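Local coordinates for protein putative tetR-family transcriptional regulator (Streptomyces coelicolor, PDB 3FIW) that probably binds operator DNA through an N-terminal helix-turn-helix and regulates transcription, most likely as a dimeric repressor of the TetR family, at residues W99-R102 and N103-F107; R132-R135 and K136-F139. All coordinates share one frame; numbering follows the deposited sequence.

Contact 1 of 2, residues W99-R102 and N103-F107; sequences WFLR and NTRSF
Asn103 lays its side chain over the indole of Trp99, one helical turn back along helix 96-112. The two groups run side by side in the same direction, because both place CG anti to the backbone nitrogen. Asn103 CB makes a CH-pi contact over the six-membered ring, 3.9 Å from its centroid, and the amide plane is turned about 20° from the indole plane. Asn103 OD1 is 3.7 Å from Trp99 CZ2, but its hydrogen-bond partner is Lys136 of helix 130-142.

Leu101 and Arg105 also lie side by side, pointing the same way. The arginine, extended from CG to NE, brings one face of its guanidinium against Leu101 CB, which sits toward the rim of the group with Arg105 NH1 3.5 Å away. The charge itself is met by Glu194 of the second subunit, while Leu101 packs on Leu197 of that subunit.

Thr104 turns its hydroxyl back to the preceding turn. With chi1 at -52°, OG1 stands beside its own backbone nitrogen, and both donate to Phe100 O, from opposite faces of the carbonyl plane; the OG1 bond is 3.3 Å long and the Thr104 N bond to the same oxygen 3.2 Å. Trp99 O takes a straighter bond from Asn103 N at 2.7 Å. On the outer side, Arg102 NH1 forms a salt bridge with Glu94.

This is i to i+4 side-chain packing on a largely covered helix of the all-helical C-terminal domain of the TetR family, with one flank turned to the subunit's own core and another to the dimer partner.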
ATOM      1  N   TRP A  99      19.718  -8.701  -8.947  1.00 30.32           N
ATOM      2  CA  TRP A  99      19.488  -8.878  -7.532  1.00 31.60           C
ATOM      3  C   TRP A  99      18.430  -7.890  -7.039  1.00 32.29           C
ATOM      4  O   TRP A  99      17.493  -8.267  -6.324  1.00 32.66           O
ATOM      5  CB  TRP A  99      20.743  -8.677  -6.705  1.00 32.43           C
ATOM      6  CG  TRP A  99      20.403  -8.695  -5.202  1.00 34.56           C
ATOM      7  CD1 TRP A  99      20.328  -9.800  -4.387  1.00 34.13           C
ATOM      8  CD2 TRP A  99      20.024  -7.567  -4.376  1.00 33.47           C
ATOM      9  NE1 TRP A  99      19.944  -9.426  -3.114  1.00 32.71           N
ATOM     10  CE2 TRP A  99      19.782  -8.067  -3.074  1.00 32.82           C
ATOM     11  CE3 TRP A  99      19.912  -6.193  -4.603  1.00 32.16           C
ATOM     12  CZ2 TRP A  99      19.410  -7.241  -2.017  1.00 32.05           C
ATOM     13  CZ3 TRP A  99      19.541  -5.369  -3.557  1.00 33.03           C
ATOM     14  CH2 TRP A  99      19.291  -5.889  -2.278  1.00 33.93           C
ATOM     15  N   PHE A 100      18.562  -6.626  -7.411  1.00 32.63           N
ATOM     16  CA  PHE A 100      17.523  -5.644  -6.999  1.00 32.99           C
ATOM     17  C   PHE A 100      16.094  -6.101  -7.337  1.00 33.03           C
ATOM     18  O   PHE A 100      15.195  -6.101  -6.498  1.00 32.99           O
ATOM     19  CB  PHE A 100      17.819  -4.242  -7.569  1.00 33.04           C
ATOM     20  CG  PHE A 100      16.934  -3.172  -7.009  1.00 32.74           C
ATOM     21  CD1 PHE A 100      17.332  -2.438  -5.918  1.00 32.88           C
ATOM     22  CD2 PHE A 100      15.684  -2.926  -7.558  1.00 34.46           C
ATOM     23  CE1 PHE A 100      16.515  -1.477  -5.392  1.00 32.32           C
ATOM     24  CE2 PHE A 100      14.869  -1.970  -7.035  1.00 35.32           C
ATOM     25  CZ  PHE A 100      15.282  -1.241  -5.959  1.00 34.30           C
ATOM     26  N   LEU A 101      15.888  -6.475  -8.585  1.00 32.88           N
ATOM     27  CA  LEU A 101      14.600  -7.025  -8.983  1.00 32.35           C
ATOM     28  C   LEU A 101      14.234  -8.223  -8.139  1.00 31.41           C
ATOM     29  O   LEU A 101      13.109  -8.314  -7.663  1.00 30.09           O
ATOM     30  CB  LEU A 101      14.642  -7.415 -10.468  1.00 32.05           C
ATOM     31  CG  LEU A 101      14.912  -6.222 -11.426  1.00 34.04           C
ATOM     32  CD1 LEU A 101      15.061  -6.749 -12.834  1.00 35.28           C
ATOM     33  CD2 LEU A 101      13.817  -5.186 -11.379  1.00 32.16           C
ATOM     34  N   ARG A 102      15.179  -9.161  -8.020  1.00 31.48           N
ATOM     35  CA  ARG A 102      15.001 -10.384  -7.234  1.00 31.40           C
ATOM     36  C   ARG A 102      14.577 -10.105  -5.757  1.00 30.89           C
ATOM     37  O   ARG A 102      13.612 -10.722  -5.238  1.00 29.49           O
ATOM     38  CB  ARG A 102      16.264 -11.244  -7.338  1.00 31.09           C
ATOM     39  CG  ARG A 102      16.087 -12.718  -6.950  1.00 34.07           C
ATOM     40  CD  ARG A 102      17.405 -13.541  -6.968  1.00 31.69           C
ATOM     41  NE  ARG A 102      18.186 -13.106  -8.106  1.00 32.72           N
ATOM     42  CZ  ARG A 102      19.457 -12.715  -8.031  1.00 34.86           C
ATOM     43  NH1 ARG A 102      20.085 -12.755  -6.851  1.00 35.72           N
ATOM     44  NH2 ARG A 102      20.093 -12.294  -9.133  1.00 33.05           N
ATOM     45  N   ASN A 103      15.254  -9.150  -5.109  1.00 30.81           N
ATOM     46  CA  ASN A 103      14.886  -8.717  -3.735  1.00 31.31           C
ATOM     47  C   ASN A 103      13.430  -8.206  -3.548  1.00 31.37           C
ATOM     48  O   ASN A 103      12.708  -8.559  -2.582  1.00 30.19           O
ATOM     49  CB  ASN A 103      15.852  -7.637  -3.294  1.00 32.20           C
ATOM     50  CG  ASN A 103      15.689  -7.313  -1.857  1.00 33.48           C
ATOM     51  OD1 ASN A 103      16.003  -8.129  -0.995  1.00 33.18           O
ATOM     52  ND2 ASN A 103      15.162  -6.142  -1.575  1.00 34.56           N
ATOM     53  N   THR A 104      12.985  -7.381  -4.500  1.00 31.66           N
ATOM     54  CA  THR A 104      11.628  -6.831  -4.461  1.00 31.29           C
ATOM     55  C   THR A 104      10.608  -7.932  -4.785  1.00 30.53           C
ATOM     56  O   THR A 104       9.526  -7.984  -4.145  1.00 30.14           O
ATOM     57  CB  THR A 104      11.443  -5.680  -5.489  1.00 31.68           C
ATOM     58  OG1 THR A 104      12.465  -4.742  -5.323  1.00 33.00           O
ATOM     59  CG2 THR A 104      10.095  -4.931  -5.278  1.00 30.74           C
ATOM     60  N   ARG A 105      10.936  -8.774  -5.779  1.00 29.52           N
ATOM     61  CA  ARG A 105      10.136  -9.991  -6.060  1.00 29.65           C
ATOM     62  C   ARG A 105      10.026 -10.885  -4.827  1.00 29.61           C
ATOM     63  O   ARG A 105       8.966 -11.429  -4.532  1.00 31.13           O
ATOM     64  CB  ARG A 105      10.654 -10.786  -7.249  1.00 29.42           C
ATOM     65  CG  ARG A 105      10.522 -10.094  -8.625  1.00 28.95           C
ATOM     66  CD  ARG A 105      11.348 -10.846  -9.696  1.00 29.38           C
ATOM     67  NE  ARG A 105      11.216 -10.151 -10.955  1.00 30.87           N
ATOM     68  CZ  ARG A 105      12.175  -9.978 -11.876  1.00 33.53           C
ATOM     69  NH1 ARG A 105      13.397 -10.455 -11.687  1.00 27.96           N
ATOM     70  NH2 ARG A 105      11.893  -9.293 -13.008  1.00 33.71           N
ATOM     71  N   SER A 106      11.096 -11.008  -4.073  1.00 29.82           N
ATOM     72  CA  SER A 106      11.016 -11.769  -2.825  1.00 29.88           C
ATOM     73  C   SER A 106      10.021 -11.159  -1.825  1.00 29.99           C
ATOM     74  O   SER A 106       9.225 -11.879  -1.195  1.00 29.59           O
ATOM     75  CB  SER A 106      12.389 -11.947  -2.160  1.00 29.09           C
ATOM     76  OG  SER A 106      12.238 -12.739  -0.973  1.00 29.86           O
ATOM     77  N   PHE A 107      10.129  -9.846  -1.636  1.00 29.36           N
ATOM     78  CA  PHE A 107       9.286  -9.125  -0.700  1.00 28.53           C
ATOM     79  C   PHE A 107       7.800  -9.297  -1.048  1.00 28.69           C
ATOM     80  O   PHE A 107       6.982  -9.566  -0.150  1.00 28.52           O
ATOM     81  CB  PHE A 107       9.655  -7.650  -0.711  1.00 28.98           C
ATOM     82  CG  PHE A 107       8.952  -6.838   0.352  1.00 31.84           C
ATOM     83  CD1 PHE A 107       8.993  -7.217   1.697  1.00 30.34           C
ATOM     84  CD2 PHE A 107       8.252  -5.671   0.004  1.00 33.31           C
ATOM     85  CE1 PHE A 107       8.358  -6.407   2.662  1.00 30.21           C
ATOM     86  CE2 PHE A 107       7.628  -4.894   0.932  1.00 31.54           C
ATOM     87  CZ  PHE A 107       7.679  -5.255   2.266  1.00 31.19           C
TER

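Contact 2 of 2, residues R132-R135 and K136-F139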
ATOM      1  N   ARG A 132      20.962  -7.166   7.949  1.00 50.25           N
ATOM      2  CA  ARG A 132      20.583  -7.505   6.574  1.00 48.38           C
ATOM      3  C   ARG A 132      20.377  -6.268   5.703  1.00 48.58           C
ATOM      4  O   ARG A 132      20.778  -6.254   4.540  1.00 48.93           O
ATOM      5  CB  ARG A 132      19.303  -8.352   6.546  1.00 48.14           C
ATOM      6  CG  ARG A 132      19.491  -9.782   7.016  1.00 46.90           C
ATOM      7  CD  ARG A 132      18.239 -10.624   6.756  1.00 46.30           C
ATOM      8  NE  ARG A 132      18.077 -10.870   5.332  1.00 42.06           N
ATOM      9  CZ  ARG A 132      18.566 -11.922   4.695  1.00 42.06           C
ATOM     10  NH1 ARG A 132      19.236 -12.860   5.369  1.00 39.19           N
ATOM     11  NH2 ARG A 132      18.382 -12.040   3.379  1.00 39.89           N
ATOM     12  N   VAL A 133      19.724  -5.241   6.251  1.00 47.81           N
ATOM     13  CA  VAL A 133      19.466  -4.009   5.495  1.00 46.64           C
ATOM     14  C   VAL A 133      20.804  -3.353   5.126  1.00 46.57           C
ATOM     15  O   VAL A 133      20.956  -2.823   4.032  1.00 46.84           O
ATOM     16  CB  VAL A 133      18.551  -3.036   6.284  1.00 46.65           C
ATOM     17  CG1 VAL A 133      18.442  -1.676   5.580  1.00 46.41           C
ATOM     18  CG2 VAL A 133      17.153  -3.655   6.510  1.00 44.94           C
ATOM     19  N   ARG A 134      21.772  -3.429   6.035  1.00 45.45           N
ATOM     20  CA  ARG A 134      23.075  -2.794   5.847  1.00 45.43           C
ATOM     21  C   ARG A 134      23.922  -3.555   4.850  1.00 43.93           C
ATOM     22  O   ARG A 134      24.684  -2.950   4.106  1.00 44.11           O
ATOM     23  CB  ARG A 134      23.819  -2.684   7.187  1.00 46.05           C
ATOM     24  CG  ARG A 134      25.185  -1.955   7.154  1.00 49.41           C
ATOM     25  CD  ARG A 134      25.018  -0.432   7.034  1.00 56.29           C
ATOM     26  NE  ARG A 134      25.247   0.115   5.684  1.00 59.73           N
ATOM     27  CZ  ARG A 134      24.355   0.814   4.965  1.00 62.10           C
ATOM     28  NH1 ARG A 134      23.126   1.073   5.434  1.00 60.89           N
ATOM     29  NH2 ARG A 134      24.701   1.274   3.759  1.00 62.37           N
ATOM     30  N   ARG A 135      23.798  -4.881   4.843  1.00 43.03           N
ATOM     31  CA  ARG A 135      24.580  -5.726   3.925  1.00 42.72           C
ATOM     32  C   ARG A 135      24.094  -5.556   2.462  1.00 41.38           C
ATOM     33  O   ARG A 135      24.906  -5.437   1.528  1.00 41.87           O
ATOM     34  CB  ARG A 135      24.560  -7.203   4.358  1.00 42.95           C
ATOM     35  CG  ARG A 135      25.237  -7.487   5.711  1.00 45.71           C
ATOM     36  CD  ARG A 135      25.863  -8.874   5.775  1.00 50.06           C
ATOM     37  NE  ARG A 135      26.197  -9.224   7.158  1.00 53.85           N
ATOM     38  CZ  ARG A 135      27.433  -9.297   7.668  1.00 56.22           C
ATOM     39  NH1 ARG A 135      28.519  -9.077   6.919  1.00 55.64           N
ATOM     40  NH2 ARG A 135      27.585  -9.620   8.949  1.00 57.44           N
ATOM     41  N   LYS A 136      22.772  -5.532   2.307  1.00 38.85           N
ATOM     42  CA  LYS A 136      22.112  -5.247   1.032  1.00 37.19           C
ATOM     43  C   LYS A 136      22.512  -3.870   0.524  1.00 36.81           C
ATOM     44  O   LYS A 136      22.896  -3.719  -0.627  1.00 36.19           O
ATOM     45  CB  LYS A 136      20.596  -5.352   1.188  1.00 35.74           C
ATOM     46  CG  LYS A 136      20.090  -6.746   1.313  1.00 33.23           C
ATOM     47  CD  LYS A 136      18.571  -6.756   1.509  1.00 31.99           C
ATOM     48  CE  LYS A 136      18.083  -8.166   1.784  1.00 30.99           C
ATOM     49  NZ  LYS A 136      16.630  -8.123   2.001  1.00 34.69           N
HETATM   50  N   MSE A 137      22.455  -2.867   1.397  1.00 36.91           N
HETATM   51  CA  MSE A 137      22.866  -1.531   1.010  1.00 36.95           C
HETATM   52  C   MSE A 137      24.336  -1.454   0.618  1.00 37.04           C
HETATM   53  O   MSE A 137      24.644  -0.823  -0.391  1.00 36.95           O
HETATM   54  CB  MSE A 137      22.580  -0.532   2.109  1.00 37.66           C
HETATM   55  CG  MSE A 137      22.413   0.873   1.568  1.00 42.90           C
HETATM   56 SE   MSE A 137      20.739   0.973   0.542  0.70 50.79          SE
HETATM   57  CE  MSE A 137      19.342   0.592   1.893  1.00 52.12           C
ATOM     58  N   ASP A 138      25.229  -2.086   1.406  1.00 36.64           N
ATOM     59  CA  ASP A 138      26.668  -2.151   1.102  1.00 37.20           C
ATOM     60  C   ASP A 138      26.946  -2.762  -0.253  1.00 36.63           C
ATOM     61  O   ASP A 138      27.772  -2.253  -1.014  1.00 37.75           O
ATOM     62  CB  ASP A 138      27.425  -2.955   2.167  1.00 37.33           C
ATOM     63  CG  ASP A 138      27.628  -2.173   3.465  1.00 39.45           C
ATOM     64  OD1 ASP A 138      27.928  -2.828   4.511  1.00 38.89           O
ATOM     65  OD2 ASP A 138      27.487  -0.912   3.423  1.00 39.86           O
ATOM     66  N   PHE A 139      26.254  -3.856  -0.555  1.00 35.62           N
ATOM     67  CA  PHE A 139      26.332  -4.474  -1.873  1.00 34.01           C
ATOM     68  C   PHE A 139      25.993  -3.515  -3.020  1.00 33.35           C
ATOM     69  O   PHE A 139      26.673  -3.527  -4.043  1.00 32.60           O
ATOM     70  CB  PHE A 139      25.417  -5.692  -1.929  1.00 33.65           C
ATOM     71  CG  PHE A 139      25.223  -6.222  -3.307  1.00 32.97           C
ATOM     72  CD1 PHE A 139      26.237  -6.972  -3.934  1.00 32.90           C
ATOM     73  CD2 PHE A 139      24.065  -5.920  -4.011  1.00 29.01           C
ATOM     74  CE1 PHE A 139      26.071  -7.465  -5.251  1.00 31.83           C
ATOM     75  CE2 PHE A 139      23.859  -6.407  -5.301  1.00 31.58           C
ATOM     76  CZ  PHE A 139      24.877  -7.197  -5.932  1.00 32.47           C
TER
HETATM   77  O   HOH W   1      15.705  -9.413   4.888  1.00 26.52           O
HETATM   78  O   HOH W   2      16.013 -10.866   1.818  1.00 28.66           O
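Arg134 and Asp138 join through a salt bridge one turn apart on helix 130-142, with Arg134 NE 3.3 Å from Asp138 OD2. The bond is weak. The carboxylate oxygen comes to the edge of the guanidinium, near its plane, but the two flat groups are turned 71° from each other, and OD2 is the oxygen that meets NE. Bends at chi2 and chi3 fold the arginine back over Met137, modelled as selenomethionine, whose CB lies over one face of the guanidinium. Arg134 NH2 has a further acidic partner in Glu147, which gives this arginine a carboxylate on two of its nitrogens.

Arg132 and Lys136 are bridged by two waters rather than touching through their charges: Arg132 NH2 and Lys136 NZ stay 4.5 Å apart. One water accepts from Arg132 NE at 2.8 Å and from Lys136 NZ at 3.3 Å. The other accepts from Arg132 NH2 at 3.1 Å and from Lys136 NZ at 2.8 Å. The extended Lys136 chain carries NZ to Asn103 OD1 as well; Arg132 NH2 finds a protein acceptor in Glu87 O. Water and neutral oxygens thus serve both cations here, which probably eases their proximity.

Arg135 NE pairs with Asp131 at the start of the helix. Along the backbone, the carbonyls of Arg132 through Arg135 accept from the amides of Lys136 through Phe139 in regular i+4 bonds.

Met137 faces helix 147-170, packing on Ala150 and Gln151, whereas Lys136 and Phe139 meet helix 96-112 at Trp99 and Trp96, so helix 130-142 rests against both.

In the fold
Contact 1, on helix 96-112, comes first along the chain; contact 2 follows on helix 130-142, with helix 117-123 between them, and all four segments belong to the C-terminal domain of the TetR fold. Their centres are about 13 Å apart, and the two helices touch directly. Asn103 OD1 and Lys136 NZ, 3.1 Å apart, make a probable hydrogen bond; Trp99 packs along Lys136 and meets Phe139 edge-to-face. Helix 147-170 receives side chains from both contacts, tying the three helices together. Contact 1 also reaches the second subunit, whereas no other chain of the assembly touches contact 2, so of the two it is contact 1 that joins the dimer interface as well as the neighbouring helices.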